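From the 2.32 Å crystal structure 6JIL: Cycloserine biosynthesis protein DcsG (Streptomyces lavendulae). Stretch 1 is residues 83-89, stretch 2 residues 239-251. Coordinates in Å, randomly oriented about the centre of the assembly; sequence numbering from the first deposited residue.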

# COMPACT_ATOMS: atom_id res chain seq x y z
N MSE A 83 -0.74 -13.81 8.51
CA MSE A 83 -2.02 -13.12 8.69
C MSE A 83 -2.00 -11.82 9.48
O MSE A 83 -2.57 -10.82 9.03
CB MSE A 83 -3.05 -14.09 9.27
CG MSE A 83 -3.45 -15.17 8.28
SE MSE A 83 -4.32 -14.43 6.70
CE MSE A 83 -2.79 -13.86 5.70
N PRO A 84 -1.37 -11.80 10.67
CA PRO A 84 -1.37 -10.54 11.41
C PRO A 84 -0.91 -9.38 10.51
O PRO A 84 -1.55 -8.33 10.48
CB PRO A 84 -0.40 -10.81 12.56
CG PRO A 84 -0.61 -12.26 12.82
CD PRO A 84 -0.64 -12.84 11.41
N LEU A 85 0.17 -9.61 9.78
CA LEU A 85 0.72 -8.60 8.86
C LEU A 85 -0.29 -8.28 7.77
O LEU A 85 -0.51 -7.12 7.44
CB LEU A 85 2.01 -9.12 8.20
CG LEU A 85 3.09 -8.14 7.72
CD1 LEU A 85 3.85 -8.78 6.59
CD2 LEU A 85 2.49 -6.82 7.27
N VAL A 86 -0.90 -9.30 7.19
CA VAL A 86 -1.87 -9.10 6.13
C VAL A 86 -3.05 -8.22 6.54
O VAL A 86 -3.35 -7.23 5.87
CB VAL A 86 -2.41 -10.46 5.60
CG1 VAL A 86 -3.55 -10.23 4.59
CG2 VAL A 86 -1.27 -11.24 4.95
N ARG A 87 -3.72 -8.57 7.64
CA ARG A 87 -4.87 -7.79 8.10
C ARG A 87 -4.48 -6.34 8.39
O ARG A 87 -5.23 -5.41 8.08
CB ARG A 87 -5.48 -8.39 9.37
CG ARG A 87 -5.90 -9.84 9.28
CD ARG A 87 -6.67 -10.28 10.52
NE ARG A 87 -6.47 -11.70 10.80
CZ ARG A 87 -5.47 -12.20 11.54
NH1 ARG A 87 -4.58 -11.38 12.09
NH2 ARG A 87 -5.36 -13.51 11.71
N TRP A 88 -3.31 -6.17 8.99
CA TRP A 88 -2.80 -4.86 9.37
C TRP A 88 -2.38 -4.02 8.16
O TRP A 88 -2.65 -2.81 8.11
CB TRP A 88 -1.61 -5.04 10.32
CG TRP A 88 -1.17 -3.78 11.00
CD1 TRP A 88 -1.80 -3.13 12.02
CD2 TRP A 88 -0.00 -3.00 10.70
NE1 TRP A 88 -1.11 -2.01 12.37
CE2 TRP A 88 0.00 -1.90 11.58
CE3 TRP A 88 1.04 -3.13 9.78
CZ2 TRP A 88 1.00 -0.92 11.56
CZ3 TRP A 88 2.04 -2.16 9.76
CH2 TRP A 88 2.01 -1.07 10.65
N ALA A 89 -1.73 -4.66 7.19
CA ALA A 89 -1.23 -3.98 6.00
C ALA A 89 -2.30 -3.58 5.01
O ALA A 89 -2.09 -2.67 4.21
CB ALA A 89 -0.17 -4.84 5.31
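Stretch 2 (239-251) ASVAHLGLDLPLV

Stretch 2 enters the contact as the last turns of a helix, residues 239 onward, and continues as an irregular loop. Its helix crosses that of stretch 1 (83-89) at 121°, so the two run obliquely against each other, and their axes approach no closer than 11.1 Å. No hydrogen bond joins the stretches; the contact, 364 Å² summed over both sides, rests mainly on the fit of side chains.

The principal bump is L244. Its CA-to-CB bond points toward stretch 1, and with chi1 m and chi2 t its methyls reach into the hollow lined by P84, L85 and W88, the last two three residues apart on the same helix. CD1 of L244 lies 3.9 Å from CA of L85 and 3.7 Å from CE3 of W88, while its CD2 comes to 4.1 Å from the carbonyl O of P84 and covers one face of the indole. Here the backbones are nearest, with the CA atoms of L85 and L244 7.0 Å apart.

W88 is the answering bump from stretch 1, laid along the helix of stretch 2 against S240, H243 and L244. OG of S240 meets the edge of the indole, 3.5 Å from CZ3 of W88. The H243 imidazole is nearly parallel to the five-membered ring of W88, planes at 30° and centroids 4.7 Å apart, but slid so that they barely overlap; NE1 of W88 and NE2 of H243 are 3.4 Å apart at an angle too poor for a hydrogen bond.

Beyond the helix, G245 adopts a positive phi in a Schellman motif, with L246 N bonded back to V241 O (2.9 Å between these atoms). The chain then returns leucines to L85: CD2 of L246 lies 4.4 Å from CG of L85, and CD2 of L250 packs 3.6 Å from CD1 of L85.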

# COMPACT_ATOMS: atom_id res chain seq x y z
N ALA A 239 8.96 0.43 12.64
CA ALA A 239 7.78 0.59 13.48
C ALA A 239 6.81 -0.56 13.22
O ALA A 239 6.14 -1.04 14.14
CB ALA A 239 7.11 1.92 13.20
N SER A 240 6.74 -0.99 11.96
CA SER A 240 5.86 -2.08 11.58
C SER A 240 6.37 -3.39 12.17
O SER A 240 5.59 -4.19 12.69
CB SER A 240 5.80 -2.21 10.06
OG SER A 240 5.34 -1.01 9.47
N VAL A 241 7.67 -3.61 12.08
CA VAL A 241 8.28 -4.81 12.62
C VAL A 241 8.03 -4.90 14.12
O VAL A 241 7.64 -5.95 14.64
CB VAL A 241 9.80 -4.83 12.36
CG1 VAL A 241 10.45 -5.98 13.12
CG2 VAL A 241 10.06 -4.97 10.86
N ALA A 242 8.24 -3.79 14.82
CA ALA A 242 8.05 -3.72 16.27
C ALA A 242 6.59 -3.89 16.69
O ALA A 242 6.27 -4.65 17.60
CB ALA A 242 8.59 -2.38 16.79
N HIS A 243 5.71 -3.17 16.01
CA HIS A 243 4.29 -3.21 16.30
C HIS A 243 3.68 -4.60 16.20
O HIS A 243 2.88 -4.99 17.05
CB HIS A 243 3.54 -2.28 15.34
CG HIS A 243 2.06 -2.26 15.57
ND1 HIS A 243 1.49 -1.60 16.63
CD2 HIS A 243 1.05 -2.86 14.90
CE1 HIS A 243 0.18 -1.79 16.60
NE2 HIS A 243 -0.11 -2.55 15.56
N LEU A 244 4.06 -5.35 15.17
CA LEU A 244 3.53 -6.68 14.94
C LEU A 244 4.35 -7.79 15.58
O LEU A 244 3.97 -8.96 15.53
CB LEU A 244 3.41 -6.94 13.43
CG LEU A 244 2.42 -6.05 12.69
CD1 LEU A 244 2.61 -6.18 11.19
CD2 LEU A 244 1.01 -6.43 13.08
N GLY A 245 5.48 -7.42 16.18
CA GLY A 245 6.33 -8.40 16.82
C GLY A 245 7.01 -9.33 15.84
O GLY A 245 7.32 -10.47 16.16
N LEU A 246 7.25 -8.84 14.63
CA LEU A 246 7.89 -9.65 13.60
C LEU A 246 9.32 -10.04 13.97
O LEU A 246 10.10 -9.22 14.46
CB LEU A 246 7.87 -8.89 12.27
CG LEU A 246 6.75 -9.26 11.29
CD1 LEU A 246 5.42 -9.41 12.00
CD2 LEU A 246 6.67 -8.20 10.21
N ASP A 247 9.64 -11.32 13.75
CA ASP A 247 10.95 -11.87 14.06
C ASP A 247 11.96 -11.51 12.99
O ASP A 247 13.16 -11.42 13.25
CB ASP A 247 10.88 -13.40 14.17
CG ASP A 247 9.92 -13.88 15.25
OD1 ASP A 247 10.04 -13.41 16.41
OD2 ASP A 247 9.06 -14.73 14.95
N LEU A 248 11.47 -11.32 11.77
CA LEU A 248 12.31 -11.00 10.63
C LEU A 248 11.89 -9.68 10.00
O LEU A 248 10.78 -9.20 10.22
CB LEU A 248 12.20 -12.11 9.59
CG LEU A 248 12.71 -13.50 9.97
CD1 LEU A 248 12.26 -14.52 8.93
CD2 LEU A 248 14.23 -13.48 10.07
N PRO A 249 12.78 -9.08 9.20
CA PRO A 249 12.43 -7.82 8.55
C PRO A 249 11.35 -8.14 7.51
O PRO A 249 11.04 -9.30 7.27
CB PRO A 249 13.73 -7.39 7.87
CG PRO A 249 14.80 -8.15 8.62
CD PRO A 249 14.16 -9.48 8.86
N LEU A 250 10.77 -7.12 6.90
CA LEU A 250 9.77 -7.39 5.89
C LEU A 250 10.55 -7.79 4.63
O LEU A 250 11.50 -7.12 4.24
CB LEU A 250 8.93 -6.14 5.65
CG LEU A 250 8.03 -5.83 6.86
CD1 LEU A 250 7.84 -4.34 7.01
CD2 LEU A 250 6.70 -6.56 6.69
N VAL A 251 10.17 -8.91 4.02
CA VAL A 251 10.85 -9.37 2.82
C VAL A 251 10.91 -8.21 1.84
O VAL A 251 11.93 -7.96 1.20
CB VAL A 251 10.11 -10.56 2.14
CG1 VAL A 251 10.14 -11.77 3.05
CG2 VAL A 251 8.67 -10.18 1.84